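Local coordinates for molybdopterin biosynthesis moeA protein (Pyrococcus horikoshii, PDB 1WU2) that probably acts in molybdenum cofactor biosynthesis, helping to insert molybdenum into molybdopterin, at the interface of chains A and B. Coordinates in Å, arbitrary orientation; residue numbers count along the deposited sequence, not the author numbering. Chains: chain A/B, molybdopterin biosynthesis moeA protein.

Contact 1: the interface of chains A and B. Residues chain A 164, 167-168, 171; chain B 211, 214, 366, 370.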
loop_
_atom_site.group_PDB
_atom_site.type_symbol
_atom_site.label_atom_id
_atom_site.label_comp_id
_atom_site.label_asym_id
_atom_site.label_seq_id
_atom_site.Cartn_x
_atom_site.Cartn_y
_atom_site.Cartn_z
ATOM N N GLN A 164 -8.475 -3.467 10.215
ATOM C CA GLN A 164 -9.409 -4.549 10.539
ATOM C C GLN A 164 -8.735 -5.691 11.310
ATOM O O GLN A 164 -9.367 -6.324 12.164
ATOM C CB GLN A 164 -10.135 -5.079 9.281
ATOM C CG GLN A 164 -9.249 -5.741 8.204
ATOM C CD GLN A 164 -9.038 -4.857 6.979
ATOM O OE1 GLN A 164 -8.471 -3.770 7.087
ATOM N NE2 GLN A 164 -9.488 -5.323 5.813
ATOM N N ALA A 167 -8.325 -4.537 14.909
ATOM C CA ALA A 167 -9.621 -4.590 15.571
ATOM C C ALA A 167 -9.919 -5.999 16.071
ATOM O O ALA A 167 -10.492 -6.169 17.146
ATOM C CB ALA A 167 -10.708 -4.133 14.614
HETATM N N MSE A 168 -9.536 -7.001 15.281
HETATM C CA MSE A 168 -9.691 -8.404 15.661
HETATM C C MSE A 168 -8.805 -8.715 16.852
HETATM O O MSE A 168 -9.160 -9.543 17.687
HETATM C CB MSE A 168 -9.331 -9.334 14.497
HETATM C CG MSE A 168 -9.369 -10.827 14.834
HETATM SE SE MSE A 168 -11.140 -11.437 15.368
HETATM C CE MSE A 168 -11.852 -11.837 13.572
ATOM N N ALA A 171 -10.555 -7.525 19.804
ATOM C CA ALA A 171 -11.659 -8.444 20.066
ATOM C C ALA A 171 -11.188 -9.664 20.854
ATOM O O ALA A 171 -11.960 -10.241 21.621
ATOM C CB ALA A 171 -12.322 -8.879 18.752
ATOM N N THR B 211 -14.677 -2.639 19.026
ATOM C CA THR B 211 -13.549 -2.658 18.089
ATOM C C THR B 211 -13.618 -1.587 16.993
ATOM O O THR B 211 -12.634 -1.372 16.287
ATOM C CB THR B 211 -13.429 -4.047 17.433
ATOM O OG1 THR B 211 -14.596 -4.325 16.649
ATOM C CG2 THR B 211 -13.411 -5.150 18.472
ATOM N N ILE B 214 -10.863 1.566 17.341
ATOM C CA ILE B 214 -9.493 1.313 16.898
ATOM C C ILE B 214 -9.425 1.044 15.389
ATOM O O ILE B 214 -8.442 1.400 14.741
ATOM C CB ILE B 214 -8.845 0.159 17.723
ATOM C CG1 ILE B 214 -7.333 0.086 17.476
ATOM C CG2 ILE B 214 -9.501 -1.189 17.420
ATOM C CD1 ILE B 214 -6.532 1.148 18.211
ATOM N N LEU B 366 -16.232 -9.917 12.171
ATOM C CA LEU B 366 -15.008 -9.196 11.837
ATOM C C LEU B 366 -14.107 -10.007 10.897
ATOM O O LEU B 366 -13.336 -9.436 10.132
ATOM C CB LEU B 366 -14.252 -8.899 13.137
ATOM C CG LEU B 366 -13.247 -7.750 13.227
ATOM C CD1 LEU B 366 -13.678 -6.552 12.404
ATOM C CD2 LEU B 366 -13.058 -7.348 14.692
ATOM N N LEU B 370 -11.037 -9.623 7.521
ATOM C CA LEU B 370 -9.684 -10.188 7.557
ATOM C C LEU B 370 -9.393 -11.056 6.328
ATOM O O LEU B 370 -8.255 -11.124 5.861
ATOM C CB LEU B 370 -9.480 -11.022 8.829
ATOM C CG LEU B 370 -8.974 -10.257 10.051
ATOM C CD1 LEU B 370 -9.985 -9.223 10.525
ATOM C CD2 LEU B 370 -8.642 -11.222 11.175
#
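B:Leu366 and B:Leu370 pack against one face of helix 163-171 of chain A, while B:Thr211 meets the same helix further round. The methyl CD2 of B:Leu366 reaches the main chain, 3.6 Å from A:Met168 N, and also touches the methyl of A:Ala167. Selenomethionine A:Met168 returns the contact: its chain bends at chi2 (62°) and chi3 (87°), which folds the terminal methyl CE back to 3.8 Å from B:Leu366 CB. The selenomethionine and B:Leu366 side chains run antiparallel alongside one another. Against B:Leu370 the selenomethionine crosses at a slant, A:Met168 CG lying 3.8 Å from B:Leu370 CD2. B:Leu370 CD1 sits 3.4 Å from the carbonyl oxygen A:Gln164 O. At the opposite margin B:Thr211 offers its methyl, CG2, both to A:Ala167 O at 3.4 Å and to A:Ala171 CB at 3.9 Å. With OG1 at chi1 64°, between the backbone N and the carbonyl carbon, CG2 falls anti to the carbonyl carbon and faces the helix. B:Ile214, on helix 212-222, adds a lighter touch through CG2 on A:Ala167 CA. Residues 164, 167, 168 and 171 follow helical spacing, so one stripe of the helix is covered. The patch helps join the two subunits, consistent with the dimer expected of MoeA proteins.

Contact 2: the interface of chains A and B. Residues chain A 209, 211, 214-215, 366; chain B 167, 170-171.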
loop_
_atom_site.group_PDB
_atom_site.type_symbol
_atom_site.label_atom_id
_atom_site.label_comp_id
_atom_site.label_asym_id
_atom_site.label_seq_id
_atom_site.Cartn_x
_atom_site.Cartn_y
_atom_site.Cartn_z
ATOM N N VAL A 209 23.481 16.858 -6.908
ATOM C CA VAL A 209 22.792 16.739 -5.629
ATOM C C VAL A 209 22.522 15.274 -5.293
ATOM O O VAL A 209 22.113 14.492 -6.152
ATOM C CB VAL A 209 21.468 17.542 -5.618
ATOM C CG1 VAL A 209 20.641 17.240 -4.369
ATOM C CG2 VAL A 209 21.761 19.033 -5.708
ATOM N N THR A 211 20.627 12.157 -3.790
ATOM C CA THR A 211 19.201 11.858 -3.858
ATOM C C THR A 211 18.844 10.432 -3.400
ATOM O O THR A 211 17.757 10.207 -2.872
ATOM C CB THR A 211 18.724 12.136 -5.312
ATOM O OG1 THR A 211 18.274 13.496 -5.413
ATOM C CG2 THR A 211 17.506 11.326 -5.693
ATOM N N ILE A 214 17.819 9.643 0.747
ATOM C CA ILE A 214 16.447 9.894 1.176
ATOM C C ILE A 214 15.441 8.957 0.494
ATOM O O ILE A 214 14.447 8.579 1.109
ATOM C CB ILE A 214 16.066 11.393 0.979
ATOM C CG1 ILE A 214 14.696 11.707 1.594
ATOM C CG2 ILE A 214 16.066 11.786 -0.496
ATOM C CD1 ILE A 214 14.557 11.345 3.055
HETATM N N MSE A 215 15.708 8.569 -0.753
HETATM C CA MSE A 215 14.817 7.654 -1.465
HETATM C C MSE A 215 14.877 6.260 -0.862
HETATM O O MSE A 215 13.851 5.610 -0.694
HETATM C CB MSE A 215 15.147 7.575 -2.955
HETATM C CG MSE A 215 14.145 6.719 -3.730
HETATM SE SE MSE A 215 14.497 6.621 -5.629
HETATM C CE MSE A 215 16.082 5.506 -5.579
ATOM N N LEU A 366 15.350 11.012 -12.646
ATOM C CA LEU A 366 14.326 10.673 -11.667
ATOM C C LEU A 366 12.852 10.840 -12.076
ATOM O O LEU A 366 11.980 10.213 -11.476
ATOM C CB LEU A 366 14.608 11.520 -10.411
ATOM C CG LEU A 366 14.146 11.106 -9.013
ATOM C CD1 LEU A 366 12.928 11.915 -8.646
ATOM C CD2 LEU A 366 13.876 9.618 -8.865
ATOM N N ALA B 167 12.553 12.102 -3.196
ATOM C CA ALA B 167 13.843 12.170 -3.876
ATOM C C ALA B 167 13.938 13.411 -4.759
ATOM O O ALA B 167 14.944 14.116 -4.723
ATOM C CB ALA B 167 14.057 10.922 -4.716
ATOM N N LYS B 170 14.354 16.584 -2.716
ATOM C CA LYS B 170 15.736 16.741 -2.273
ATOM C C LYS B 170 16.599 17.292 -3.409
ATOM O O LYS B 170 17.447 18.155 -3.182
ATOM C CB LYS B 170 16.284 15.396 -1.781
ATOM C CG LYS B 170 17.735 15.412 -1.285
ATOM C CD LYS B 170 17.852 15.824 0.177
ATOM C CE LYS B 170 19.163 15.343 0.790
ATOM N NZ LYS B 170 20.330 15.668 -0.069
ATOM N N ALA B 171 16.366 16.806 -4.627
ATOM C CA ALA B 171 17.086 17.274 -5.812
ATOM C C ALA B 171 16.803 18.748 -6.108
ATOM O O ALA B 171 17.637 19.439 -6.686
ATOM C CB ALA B 171 16.721 16.416 -7.023
#
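In A:Thr211, chi1 to OG1 is -91°, well off a staggered value; CG2 is then roughly anti to the backbone N, and both branches face helix 163-171 of chain B. The methyl packs on the helix at 3.6 Å, measured from A:Thr211 CG2 to B:Ala167 CB. The hydroxyl makes a weak hydrogen bond to the helix carbonyl, with A:Thr211 OG1 3.5 Å from B:Ala167 O, and lies alongside the methyl of B:Ala171. A second torsion matters at A:Ile214: with chi1 at -173°, CG1 points away from the backbone N and the branch methyl CG2 takes the place between that N and the carbonyl carbon. From there A:Ile214 CG2 meets B:Lys170 CB at 3.8 Å, the two side chains passing at an angle. The lysine contributes its aliphatic base, CB and more distantly CG, and not its amino group, to this apolar pairing. A:Met215, a selenomethionine, also borders the B:Ala167 methyl, its CB 3.9 Å from B:Ala167 CB, while A:Leu366 stands slightly further off. The small alanines let these groups approach the helix backbone closely. At the last turn of the helix, A:Val209 CG1 lies 3.8 Å from B:Ala171 CA. The same methyl, A:Val209 CG1, is 3.5 Å from B:Lys170 O, a main-chain carbonyl oxygen.

Contact 3: the interface of chains A and B. Residues chain A 192-193, 235; chain B 87-88.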
loop_
_atom_site.group_PDB
_atom_site.type_symbol
_atom_site.label_atom_id
_atom_site.label_comp_id
_atom_site.label_asym_id
_atom_site.label_seq_id
_atom_site.Cartn_x
_atom_site.Cartn_y
_atom_site.Cartn_z
ATOM N N SER A 192 32.697 11.586 -4.450
ATOM C CA SER A 192 33.234 12.924 -4.164
ATOM C C SER A 192 32.471 13.986 -4.951
ATOM O O SER A 192 32.417 15.153 -4.564
ATOM C CB SER A 192 34.720 13.003 -4.524
ATOM O OG SER A 192 35.401 11.803 -4.207
ATOM N N GLU A 193 31.932 13.559 -6.088
ATOM C CA GLU A 193 30.965 14.322 -6.882
ATOM C C GLU A 193 29.737 14.799 -6.096
ATOM O O GLU A 193 29.216 15.881 -6.358
ATOM C CB GLU A 193 30.484 13.468 -8.065
ATOM C CG GLU A 193 30.391 11.972 -7.762
ATOM C CD GLU A 193 29.339 11.245 -8.572
ATOM O OE1 GLU A 193 28.782 11.836 -9.524
ATOM O OE2 GLU A 193 29.072 10.065 -8.249
ATOM N N ASP A 235 35.334 9.294 -2.267
ATOM C CA ASP A 235 36.012 8.156 -2.883
ATOM C C ASP A 235 37.401 8.008 -2.260
ATOM O O ASP A 235 38.368 8.632 -2.704
ATOM C CB ASP A 235 36.120 8.342 -4.402
ATOM C CG ASP A 235 34.773 8.243 -5.104
ATOM O OD1 ASP A 235 34.467 9.120 -5.944
ATOM O OD2 ASP A 235 33.956 7.319 -4.885
ATOM N N ALA B 87 37.071 11.543 -10.389
ATOM C CA ALA B 87 35.647 11.640 -10.055
ATOM C C ALA B 87 35.364 12.855 -9.178
ATOM O O ALA B 87 36.028 13.055 -8.160
ATOM C CB ALA B 87 35.178 10.370 -9.361
ATOM N N GLY B 88 34.394 13.670 -9.594
ATOM C CA GLY B 88 33.967 14.839 -8.836
ATOM C C GLY B 88 34.537 16.158 -9.328
ATOM O O GLY B 88 33.937 17.217 -9.113
#
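A:Asp235 and A:Ser192 stand side by side against B:Ala87. The aspartate CG lies anti to its carbonyl carbon and beside the backbone N (chi1 -69°), which turns the carboxylate oxygen A:Asp235 OD1 to the alanine methyl, 3.7 Å from B:Ala87 CB. Beside the aspartate, on the same side of B:Ala87, A:Ser192 brings its CB to 3.9 Å from B:Ala87 O. Within chain A these two residues hold one another: A:Asp235 N donates to the hydroxyl A:Ser192 OG over 3.2 Å, nearly straight at 165°. Weaker bonds run from the serine N and OG to A:Asp235 OD1. Replacing A:Ser192 with an alanine would probably leave the aspartate amide without this hydroxyl acceptor and, with the weak bond from OG to OD1 also lost, the carboxylate freer to turn from the B:Ala87 methyl, though the weak bond from the serine backbone N would remain. Next to this group A:Glu193 faces B:Gly88, with A:Glu193 CA 3.6 Å from B:Gly88 CA. The CB of A:Glu193 also lies over the glycine, 3.8 Å from B:Gly88 CA, whereas its chain, extended beyond CG, carries the carboxylate away from B:Gly88. The glycine has a positive phi of 100°, a conformation it readily adopts, and having no side chain it permits this close approach. In the fold, residues 192 and 193 occupy the loop between strand 184-190 and strand 194-195, A:Asp235 lies between strand 226-233 and helix 237-240, and the partner residues belong to the loop joining strands 77-84 and 99-103.

Contact 1 and contact 2 are twins related by the two-fold, using the same elements with the chains exchanged: helix 163-171 of one subunit against residues 211, 214 and 366 of the other. Their C-alpha centres lie about 38 Å apart, and the threonine takes different rotamers in the two copies. Contact 3 shares no residue with them; its C-alpha centre is about 17 Å from that of contact 2 and about 53 Å from that of contact 1. Contacts 2 and 3 mainly set the probable molybdopterin-binding region of chain A against the N-terminal region of chain B. Together they indicate an extended, reciprocal interface, fitting a MoeA dimer.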